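PDB 4NQ3: cyanuric acid amidohydrolase from Azorhizobium caulinodans, which catalyses the hydrolytic opening of the s-triazine ring of cyanuric acid to give carboxybiuret, a step in the breakdown of herbicides such as atrazine. Local coordinates for residues Gln127-Ala132 against Val202-Leu207; Leu239-Gly244 against Pro248-His253; Gly33-Phe38 against Ile109-Thr114. All coordinates share one frame; numbering follows the deposited sequence.

Contact 1: Gln127-Ala132 against Val202-Leu207; sequences QVRMVA and VAEDAL
Glu204 and Arg129 meet at the surface by a salt bridge, with Glu204 OE2 2.6 Å from Arg129 NH1. Glu204 sits in the short 3-10 turn 204-206, and its chain runs out extended from a CG anti to the backbone N (chi1 -173°), carrying the carboxylate toward the helix. Arg129 comes from helix 125-141 with a bend at chi3 and crosses the glutamate chain at about a right angle. The carboxylate carbon lies at the guanidinium edge; the two planes are turned 42° apart, and OE2 alone of the two oxygens comes close to NH1. Glu204 is exposed and poorly ordered, so the pair is probably a loose surface tether. Arg129 has a second anion, a sulfate that forms a salt bridge with NH2. Both segments belong to the region predicted to form repeat unit B: the helix follows strand 106-113, while the loop of residues 202-207 leads from helix 180-199 toward strand 223-227, so the contact ties that loop back to the helix. Further along, Leu207 is buried and its side chain sets out toward the helix. Its CD1 approaches CG1 of Val128 at 4.3 Å, a loose aliphatic touch beside the charged pair. On another face of the same helix, Gln127 and Val131 pack against helix 180-199.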
loop_
_atom_site.group_PDB
_atom_site.type_symbol
_atom_site.label_atom_id
_atom_site.label_comp_id
_atom_site.label_asym_id
_atom_site.label_seq_id
_atom_site.Cartn_x
_atom_site.Cartn_y
_atom_site.Cartn_z
ATOM N N GLN A 127 13.971 -27.205 -10.067
ATOM C CA GLN A 127 12.540 -26.946 -10.135
ATOM C C GLN A 127 11.969 -27.281 -11.498
ATOM O O GLN A 127 10.905 -27.894 -11.601
ATOM C CB GLN A 127 12.238 -25.493 -9.793
ATOM C CG GLN A 127 10.773 -25.190 -9.799
ATOM C CD GLN A 127 10.476 -23.906 -9.073
ATOM O OE1 GLN A 127 11.360 -23.039 -8.950
ATOM N NE2 GLN A 127 9.242 -23.777 -8.558
ATOM N N VAL A 128 12.683 -26.878 -12.546
ATOM C CA VAL A 128 12.227 -27.119 -13.905
ATOM C C VAL A 128 11.975 -28.591 -14.155
ATOM O O VAL A 128 10.920 -28.965 -14.687
ATOM C CB VAL A 128 13.228 -26.646 -14.948
ATOM C CG1 VAL A 128 12.710 -27.027 -16.317
ATOM C CG2 VAL A 128 13.462 -25.134 -14.845
ATOM N N ARG A 129 12.931 -29.432 -13.758
ATOM C CA ARG A 129 12.806 -30.860 -14.016
ATOM C C ARG A 129 11.704 -31.454 -13.171
ATOM O O ARG A 129 10.985 -32.348 -13.617
ATOM C CB ARG A 129 14.119 -31.584 -13.759
ATOM C CG ARG A 129 15.236 -31.216 -14.734
ATOM C CD ARG A 129 16.437 -32.075 -14.430
ATOM N NE ARG A 129 17.700 -31.385 -14.664
ATOM C CZ ARG A 129 18.208 -31.109 -15.864
ATOM N NH1 ARG A 129 17.567 -31.472 -16.981
ATOM N NH2 ARG A 129 19.368 -30.466 -15.944
HETATM N N MSE A 130 11.559 -30.943 -11.952
HETATM C CA MSE A 130 10.570 -31.494 -11.029
HETATM C C MSE A 130 9.169 -31.291 -11.596
HETATM O O MSE A 130 8.370 -32.221 -11.655
HETATM C CB MSE A 130 10.698 -30.851 -9.639
HETATM C CG MSE A 130 9.769 -31.462 -8.634
HETATM SE SE MSE A 130 10.028 -30.834 -6.819
HETATM C CE MSE A 130 11.893 -31.328 -6.616
ATOM N N VAL A 131 8.894 -30.075 -12.047
ATOM C CA VAL A 131 7.589 -29.735 -12.571
ATOM C C VAL A 131 7.350 -30.466 -13.888
ATOM O O VAL A 131 6.270 -31.028 -14.107
ATOM C CB VAL A 131 7.473 -28.207 -12.763
ATOM C CG1 VAL A 131 6.251 -27.845 -13.555
ATOM C CG2 VAL A 131 7.458 -27.505 -11.402
ATOM N N ALA A 132 8.381 -30.525 -14.730
ATOM C CA ALA A 132 8.274 -31.211 -16.013
ATOM C C ALA A 132 7.816 -32.648 -15.837
ATOM O O ALA A 132 6.929 -33.120 -16.557
ATOM C CB ALA A 132 9.586 -31.174 -16.730
ATOM N N VAL A 202 9.892 -26.191 -25.665
ATOM C CA VAL A 202 11.288 -25.801 -25.486
ATOM C C VAL A 202 12.151 -27.054 -25.474
ATOM O O VAL A 202 11.737 -28.094 -24.957
ATOM C CB VAL A 202 11.513 -25.043 -24.172
ATOM C CG1 VAL A 202 12.963 -24.746 -24.011
ATOM C CG2 VAL A 202 10.725 -23.754 -24.156
ATOM N N ALA A 203 13.350 -26.959 -26.032
ATOM C CA ALA A 203 14.279 -28.087 -26.062
ATOM C C ALA A 203 15.072 -28.182 -24.763
ATOM O O ALA A 203 15.383 -27.153 -24.147
ATOM C CB ALA A 203 15.214 -27.942 -27.236
ATOM N N GLU A 204 15.431 -29.392 -24.340
ATOM C CA GLU A 204 16.085 -29.497 -23.038
ATOM C C GLU A 204 17.476 -28.877 -23.038
ATOM O O GLU A 204 17.876 -28.287 -22.036
ATOM C CB GLU A 204 16.174 -30.942 -22.544
ATOM C CG GLU A 204 16.705 -30.999 -21.103
ATOM C CD GLU A 204 16.199 -32.188 -20.309
ATOM O OE1 GLU A 204 15.892 -33.227 -20.931
ATOM O OE2 GLU A 204 16.104 -32.078 -19.062
ATOM N N ASP A 205 18.209 -28.986 -24.145
ATOM C CA ASP A 205 19.561 -28.426 -24.165
ATOM C C ASP A 205 19.555 -26.925 -24.459
ATOM O O ASP A 205 20.601 -26.335 -24.679
ATOM C CB ASP A 205 20.474 -29.177 -25.160
ATOM C CG ASP A 205 19.791 -29.505 -26.483
ATOM O OD1 ASP A 205 18.542 -29.564 -26.515
ATOM O OD2 ASP A 205 20.512 -29.730 -27.488
ATOM N N ALA A 206 18.371 -26.320 -24.450
ATOM C CA ALA A 206 18.213 -24.862 -24.496
ATOM C C ALA A 206 18.149 -24.257 -23.101
ATOM O O ALA A 206 18.331 -23.052 -22.930
ATOM C CB ALA A 206 16.952 -24.487 -25.259
ATOM N N LEU A 207 17.892 -25.106 -22.106
ATOM C CA LEU A 207 17.634 -24.664 -20.739
ATOM C C LEU A 207 18.862 -24.740 -19.854
ATOM O O LEU A 207 19.623 -25.686 -19.913
ATOM C CB LEU A 207 16.510 -25.515 -20.122
ATOM C CG LEU A 207 15.173 -25.522 -20.865
ATOM C CD1 LEU A 207 14.216 -26.551 -20.306
ATOM C CD2 LEU A 207 14.563 -24.133 -20.750
#

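Contact 2: Leu239-Gly244 against Pro248-His253; sequences LGMSEG and PLAIAH
Ile251 packs against Leu239 and Gly240, where strands 239-242 and 249-253 pass one over the other. Their axes come within 6.6 Å and run at 118° to each other, too steeply for sheet pairing; the strands lie in two different sheets and join by side chains. The most enclosed part centres on Ile251, which is buried. It has CG1 anti to its backbone N (chi1 -173°), and the extended branch brings CD1 to 3.7 Å from Leu239 CB, the two side chains crossing at about a right angle. Its other branch, CG2, lies 3.9 Å from Gly240 O, against backbone rather than side chain. Leu107, His151 and Ile350 also touch Ile251, so strands of both sheets reach it. With an alanine in place of Ile251, both branches are gone, and a gap would probably open beside Leu239 CB and the Gly240 carbonyl.

Toward the connecting loop the contact becomes partly exposed, at Met241 and Ala250, and rests on one bent chain. Selenomethionine Met241 folds at chi2 and chi3, both turned about 75° to the same side, and thus curls back over the other strand: SE lies by Ile251 N, and CE ends 3.5 Å from Ala250 CB. Just beyond, Ser242 OG accepts from Gly244 N at 2.8 Å, an ST turn where the first strand ends. The predicted repeat unit B closes here and predicted unit C starts at Leu249, so the meeting joins the last strand of one to the first strand of the next. Methyl, methylene and selenium surfaces meet one another and backbone atoms, which implies a junction held by shape and burial rather than by directional bonds.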
loop_
_atom_site.group_PDB
_atom_site.type_symbol
_atom_site.label_atom_id
_atom_site.label_comp_id
_atom_site.label_asym_id
_atom_site.label_seq_id
_atom_site.Cartn_x
_atom_site.Cartn_y
_atom_site.Cartn_z
ATOM N N LEU A 239 -5.315 -29.288 -18.230
ATOM C CA LEU A 239 -6.612 -29.233 -18.899
ATOM C C LEU A 239 -6.442 -29.368 -20.408
ATOM O O LEU A 239 -5.602 -28.693 -21.013
ATOM C CB LEU A 239 -7.334 -27.921 -18.588
ATOM C CG LEU A 239 -7.467 -27.571 -17.122
ATOM C CD1 LEU A 239 -8.029 -26.177 -16.995
ATOM C CD2 LEU A 239 -8.373 -28.576 -16.458
ATOM N N GLY A 240 -7.246 -30.223 -21.027
ATOM C CA GLY A 240 -7.093 -30.438 -22.445
ATOM C C GLY A 240 -8.332 -31.039 -23.047
ATOM O O GLY A 240 -9.348 -31.189 -22.366
HETATM N N MSE A 241 -8.246 -31.350 -24.338
HETATM C CA MSE A 241 -9.279 -32.097 -25.036
HETATM C C MSE A 241 -8.806 -33.528 -25.265
HETATM O O MSE A 241 -7.609 -33.782 -25.468
HETATM C CB MSE A 241 -9.618 -31.428 -26.354
HETATM C CG MSE A 241 -10.060 -30.020 -26.181
HETATM SE SE MSE A 241 -11.852 -29.953 -25.455
HETATM C CE MSE A 241 -12.820 -30.413 -27.077
ATOM N N SER A 242 -9.747 -34.461 -25.218
ATOM C CA SER A 242 -9.427 -35.864 -25.376
ATOM C C SER A 242 -10.568 -36.622 -25.999
ATOM O O SER A 242 -11.720 -36.371 -25.676
ATOM C CB SER A 242 -9.087 -36.501 -24.033
ATOM O OG SER A 242 -9.104 -37.919 -24.136
ATOM N N GLU A 243 -10.230 -37.579 -26.856
ATOM C CA GLU A 243 -11.212 -38.500 -27.413
ATOM C C GLU A 243 -11.810 -39.404 -26.321
ATOM O O GLU A 243 -12.950 -39.867 -26.446
ATOM C CB GLU A 243 -10.586 -39.356 -28.514
ATOM C CG GLU A 243 -9.975 -38.575 -29.668
ATOM C CD GLU A 243 -11.018 -37.961 -30.595
ATOM O OE1 GLU A 243 -12.202 -38.369 -30.513
ATOM O OE2 GLU A 243 -10.646 -37.092 -31.425
ATOM N N GLY A 244 -11.026 -39.679 -25.276
ATOM C CA GLY A 244 -11.430 -40.609 -24.233
ATOM C C GLY A 244 -12.243 -39.997 -23.118
ATOM O O GLY A 244 -12.449 -40.618 -22.074
ATOM N N PRO A 248 -20.424 -31.945 -22.196
ATOM C CA PRO A 248 -20.711 -30.704 -22.911
ATOM C C PRO A 248 -19.527 -29.744 -22.953
ATOM O O PRO A 248 -19.461 -28.876 -23.821
ATOM C CB PRO A 248 -21.868 -30.109 -22.108
ATOM C CG PRO A 248 -21.707 -30.654 -20.747
ATOM C CD PRO A 248 -21.090 -32.011 -20.884
ATOM N N LEU A 249 -18.596 -29.889 -22.022
ATOM C CA LEU A 249 -17.575 -28.868 -21.869
ATOM C C LEU A 249 -16.363 -29.097 -22.770
ATOM O O LEU A 249 -15.816 -30.201 -22.823
ATOM C CB LEU A 249 -17.145 -28.793 -20.400
ATOM C CG LEU A 249 -18.152 -28.234 -19.382
ATOM C CD1 LEU A 249 -17.565 -28.233 -18.004
ATOM C CD2 LEU A 249 -18.530 -26.812 -19.772
ATOM N N ALA A 250 -15.963 -28.046 -23.488
ATOM C CA ALA A 250 -14.684 -28.026 -24.209
ATOM C C ALA A 250 -13.807 -26.877 -23.709
ATOM O O ALA A 250 -14.277 -25.981 -22.989
ATOM C CB ALA A 250 -14.898 -27.895 -25.684
ATOM N N ILE A 251 -12.538 -26.891 -24.097
ATOM C CA ILE A 251 -11.644 -25.818 -23.693
ATOM C C ILE A 251 -10.907 -25.345 -24.920
ATOM O O ILE A 251 -10.563 -26.146 -25.784
ATOM C CB ILE A 251 -10.646 -26.277 -22.592
ATOM C CG1 ILE A 251 -9.824 -25.103 -22.063
ATOM C CG2 ILE A 251 -9.742 -27.409 -23.096
ATOM C CD1 ILE A 251 -8.969 -25.449 -20.851
ATOM N N ALA A 252 -10.718 -24.036 -25.018
ATOM C CA ALA A 252 -9.927 -23.434 -26.080
ATOM C C ALA A 252 -8.976 -22.466 -25.402
ATOM O O ALA A 252 -9.222 -22.076 -24.259
ATOM C CB ALA A 252 -10.815 -22.730 -27.081
ATOM N N HIS A 253 -7.890 -22.092 -26.074
ATOM C CA HIS A 253 -6.915 -21.172 -25.479
ATOM C C HIS A 253 -6.221 -20.344 -26.536
ATOM O O HIS A 253 -6.232 -20.694 -27.714
ATOM C CB HIS A 253 -5.842 -21.923 -24.690
ATOM C CG HIS A 253 -4.711 -22.397 -25.545
ATOM N ND1 HIS A 253 -4.786 -23.544 -26.311
ATOM C CD2 HIS A 253 -3.486 -21.864 -25.781
ATOM C CE1 HIS A 253 -3.650 -23.704 -26.971
ATOM N NE2 HIS A 253 -2.845 -22.698 -26.667
#

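Contact 3: Gly33-Phe38 against Ile109-Thr114. With SO4 (sulfate ion), chain F; SO4 (sulfate ion), chain D.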
loop_
_atom_site.group_PDB
_atom_site.type_symbol
_atom_site.label_atom_id
_atom_site.label_comp_id
_atom_site.label_asym_id
_atom_site.label_seq_id
_atom_site.Cartn_x
_atom_site.Cartn_y
_atom_site.Cartn_z
ATOM N N GLY A 33 -15.080 -37.501 -6.755
ATOM C CA GLY A 33 -14.648 -37.149 -8.095
ATOM C C GLY A 33 -14.013 -35.778 -8.224
ATOM O O GLY A 33 -13.770 -35.291 -9.333
ATOM N N ILE A 34 -13.759 -35.132 -7.093
ATOM C CA ILE A 34 -13.125 -33.827 -7.125
ATOM C C ILE A 34 -11.641 -34.002 -7.409
ATOM O O ILE A 34 -10.924 -34.621 -6.628
ATOM C CB ILE A 34 -13.312 -33.072 -5.817
ATOM C CG1 ILE A 34 -14.766 -32.681 -5.639
ATOM C CG2 ILE A 34 -12.456 -31.838 -5.792
ATOM C CD1 ILE A 34 -14.997 -31.891 -4.359
ATOM N N LEU A 35 -11.194 -33.480 -8.545
ATOM C CA LEU A 35 -9.793 -33.552 -8.924
ATOM C C LEU A 35 -8.990 -32.365 -8.408
ATOM O O LEU A 35 -7.896 -32.554 -7.862
ATOM C CB LEU A 35 -9.643 -33.654 -10.436
ATOM C CG LEU A 35 -10.162 -34.983 -10.941
ATOM C CD1 LEU A 35 -9.905 -35.114 -12.417
ATOM C CD2 LEU A 35 -9.440 -36.065 -10.189
ATOM N N ALA A 36 -9.499 -31.147 -8.603
ATOM C CA ALA A 36 -8.742 -29.962 -8.207
ATOM C C ALA A 36 -9.672 -28.826 -7.901
ATOM O O ALA A 36 -10.773 -28.784 -8.418
ATOM C CB ALA A 36 -7.760 -29.553 -9.304
ATOM N N ILE A 37 -9.232 -27.897 -7.061
ATOM C CA ILE A 37 -9.973 -26.663 -6.866
ATOM C C ILE A 37 -9.089 -25.445 -7.117
ATOM O O ILE A 37 -8.033 -25.327 -6.514
ATOM C CB ILE A 37 -10.549 -26.562 -5.468
ATOM C CG1 ILE A 37 -11.386 -27.786 -5.130
ATOM C CG2 ILE A 37 -11.459 -25.373 -5.380
ATOM C CD1 ILE A 37 -11.955 -27.701 -3.730
ATOM N N PHE A 38 -9.496 -24.562 -8.030
ATOM C CA PHE A 38 -8.802 -23.283 -8.210
ATOM C C PHE A 38 -9.513 -22.232 -7.398
ATOM O O PHE A 38 -10.717 -22.324 -7.189
ATOM C CB PHE A 38 -8.781 -22.819 -9.667
ATOM C CG PHE A 38 -7.990 -23.699 -10.601
ATOM C CD1 PHE A 38 -7.390 -24.862 -10.163
ATOM C CD2 PHE A 38 -7.851 -23.343 -11.937
ATOM C CE1 PHE A 38 -6.677 -25.656 -11.043
ATOM C CE2 PHE A 38 -7.144 -24.129 -12.808
ATOM C CZ PHE A 38 -6.558 -25.288 -12.359
ATOM N N ILE A 109 -9.230 -33.615 -17.711
ATOM C CA ILE A 109 -8.558 -33.072 -16.541
ATOM C C ILE A 109 -7.584 -34.062 -15.942
ATOM O O ILE A 109 -7.928 -35.221 -15.725
ATOM C CB ILE A 109 -9.549 -32.724 -15.452
ATOM C CG1 ILE A 109 -10.635 -31.811 -15.993
ATOM C CG2 ILE A 109 -8.835 -32.099 -14.255
ATOM C CD1 ILE A 109 -11.847 -31.873 -15.144
ATOM N N GLY A 110 -6.363 -33.623 -15.672
ATOM C CA GLY A 110 -5.400 -34.488 -15.006
ATOM C C GLY A 110 -4.703 -33.736 -13.892
ATOM O O GLY A 110 -4.507 -32.518 -13.984
ATOM N N ARG A 111 -4.348 -34.431 -12.822
ATOM C CA ARG A 111 -3.675 -33.744 -11.730
ATOM C C ARG A 111 -2.416 -34.502 -11.392
ATOM O O ARG A 111 -2.297 -35.664 -11.757
ATOM C CB ARG A 111 -4.567 -33.653 -10.490
ATOM C CG ARG A 111 -5.148 -34.953 -10.172
ATOM C CD ARG A 111 -5.597 -35.084 -8.767
ATOM N NE ARG A 111 -6.221 -36.396 -8.628
ATOM C CZ ARG A 111 -7.024 -36.744 -7.631
ATOM N NH1 ARG A 111 -7.308 -35.855 -6.682
ATOM N NH2 ARG A 111 -7.562 -37.969 -7.599
ATOM N N ALA A 112 -1.520 -33.859 -10.645
ATOM C CA ALA A 112 -0.297 -34.479 -10.151
ATOM C C ALA A 112 0.290 -33.585 -9.066
ATOM O O ALA A 112 0.007 -32.386 -9.036
ATOM C CB ALA A 112 0.701 -34.694 -11.271
ATOM N N HIS A 113 1.118 -34.170 -8.197
ATOM C CA HIS A 113 1.737 -33.487 -7.053
ATOM C C HIS A 113 3.230 -33.670 -7.163
ATOM O O HIS A 113 3.710 -34.430 -8.016
ATOM C CB HIS A 113 1.238 -34.076 -5.734
ATOM C CG HIS A 113 -0.250 -34.067 -5.627
ATOM N ND1 HIS A 113 -0.941 -33.211 -4.793
ATOM C CD2 HIS A 113 -1.185 -34.774 -6.307
ATOM C CE1 HIS A 113 -2.241 -33.412 -4.946
ATOM N NE2 HIS A 113 -2.415 -34.354 -5.862
ATOM N N THR A 114 3.980 -33.005 -6.304
ATOM C CA THR A 114 5.405 -33.258 -6.281
ATOM C C THR A 114 5.916 -33.279 -4.851
ATOM O O THR A 114 5.238 -32.826 -3.918
ATOM C CB THR A 114 6.211 -32.213 -7.070
ATOM O OG1 THR A 114 6.360 -31.024 -6.277
ATOM C CG2 THR A 114 5.568 -31.915 -8.400
HETATM S S SO4 F . 1.277 -37.859 -8.492
HETATM O O1 SO4 F . 1.886 -38.495 -9.663
HETATM O O2 SO4 F . 1.582 -38.597 -7.266
HETATM O O3 SO4 F . 1.829 -36.516 -8.351
HETATM O O4 SO4 F . -0.177 -37.812 -8.681
HETATM S S SO4 D . -6.347 -39.942 -10.465
HETATM O O1 SO4 D . -5.544 -40.973 -9.798
HETATM O O2 SO4 D . -6.432 -40.163 -11.916
HETATM O O3 SO4 D . -7.696 -39.944 -9.880
HETATM O O4 SO4 D . -5.680 -38.655 -10.242
HETATM O O HOH W 1 -9.725 -37.354 -5.800
#
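Leu35 and Arg111 mark the crossing of strands 34-38 and 109-113, their CA atoms 6.7 Å apart. The strand axes stand at 80° to each other, close to perpendicular, with a closest approach of 7.1 Å. In the first strand a classic beta bulge sets Leu35 and Ala36 together opposite Phe93; Leu35 itself sets out toward the other strand.

The two methyls of Leu35 divide the work. CD1 packs on Ile109 CG2 at 3.7 Å, the side chains lying aslant, while CD2 sits over one face of the Arg111 guanidinium, 3.6 Å from CZ and displaced toward the rim. Arg111 places CG between its backbone N and carbonyl carbon (chi1 49°), then runs extended to NE, which lays the chain across Leu35. With that face covered by a methyl, the polar edge serves the anion: Arg111 NE donates to O4 of the chain D sulfate at 2.8 Å, Arg111 NH2 to its O3 at 3.0 Å, and a weak bond runs from NH2 to O4. The sulfate probably comes from the crystallisation liquor. A water bridges the segments, accepting from Arg111 NH2 at 2.9 Å and donating to Ile34 O at 3.1 Å. The chain F sulfate lies by the His113 backbone, with its O4 at the edge of the imidazole.

Strand 34-41 is an inner strand of one four-stranded sheet, between strands 89-97 and 75-80, whereas strand 106-113 is outermost within this chain in the next sheet, beside strand 235-242. The crossing joins the predicted repeat units A and B, with Val237 touching Ala36 and helix 125-141 packing against Ala112 and Thr114.

In the fold
Contacts 2 and 3 are buried and join strands of successive sheets, their centres about 15 Å apart. They share the sheet in which strands 106-113 and 235-242 are neighbours, and Leu239 of one packs on Ile109 of the other. Contact 1 is partly exposed and stays within one predicted repeat unit, linking a helix to a loop about 25 Å from contact 2, centre to centre. Helix 125-141 follows strand 106-113, and Met130 of contact 1 packs on Thr114 of contact 3. The chemistry differs with place: apolar, with a selenomethionine, at contact 2, a leucine-arginine crossing with sulfate and water at contact 3, and at contact 1 a surface ion pair beside a thin apolar touch.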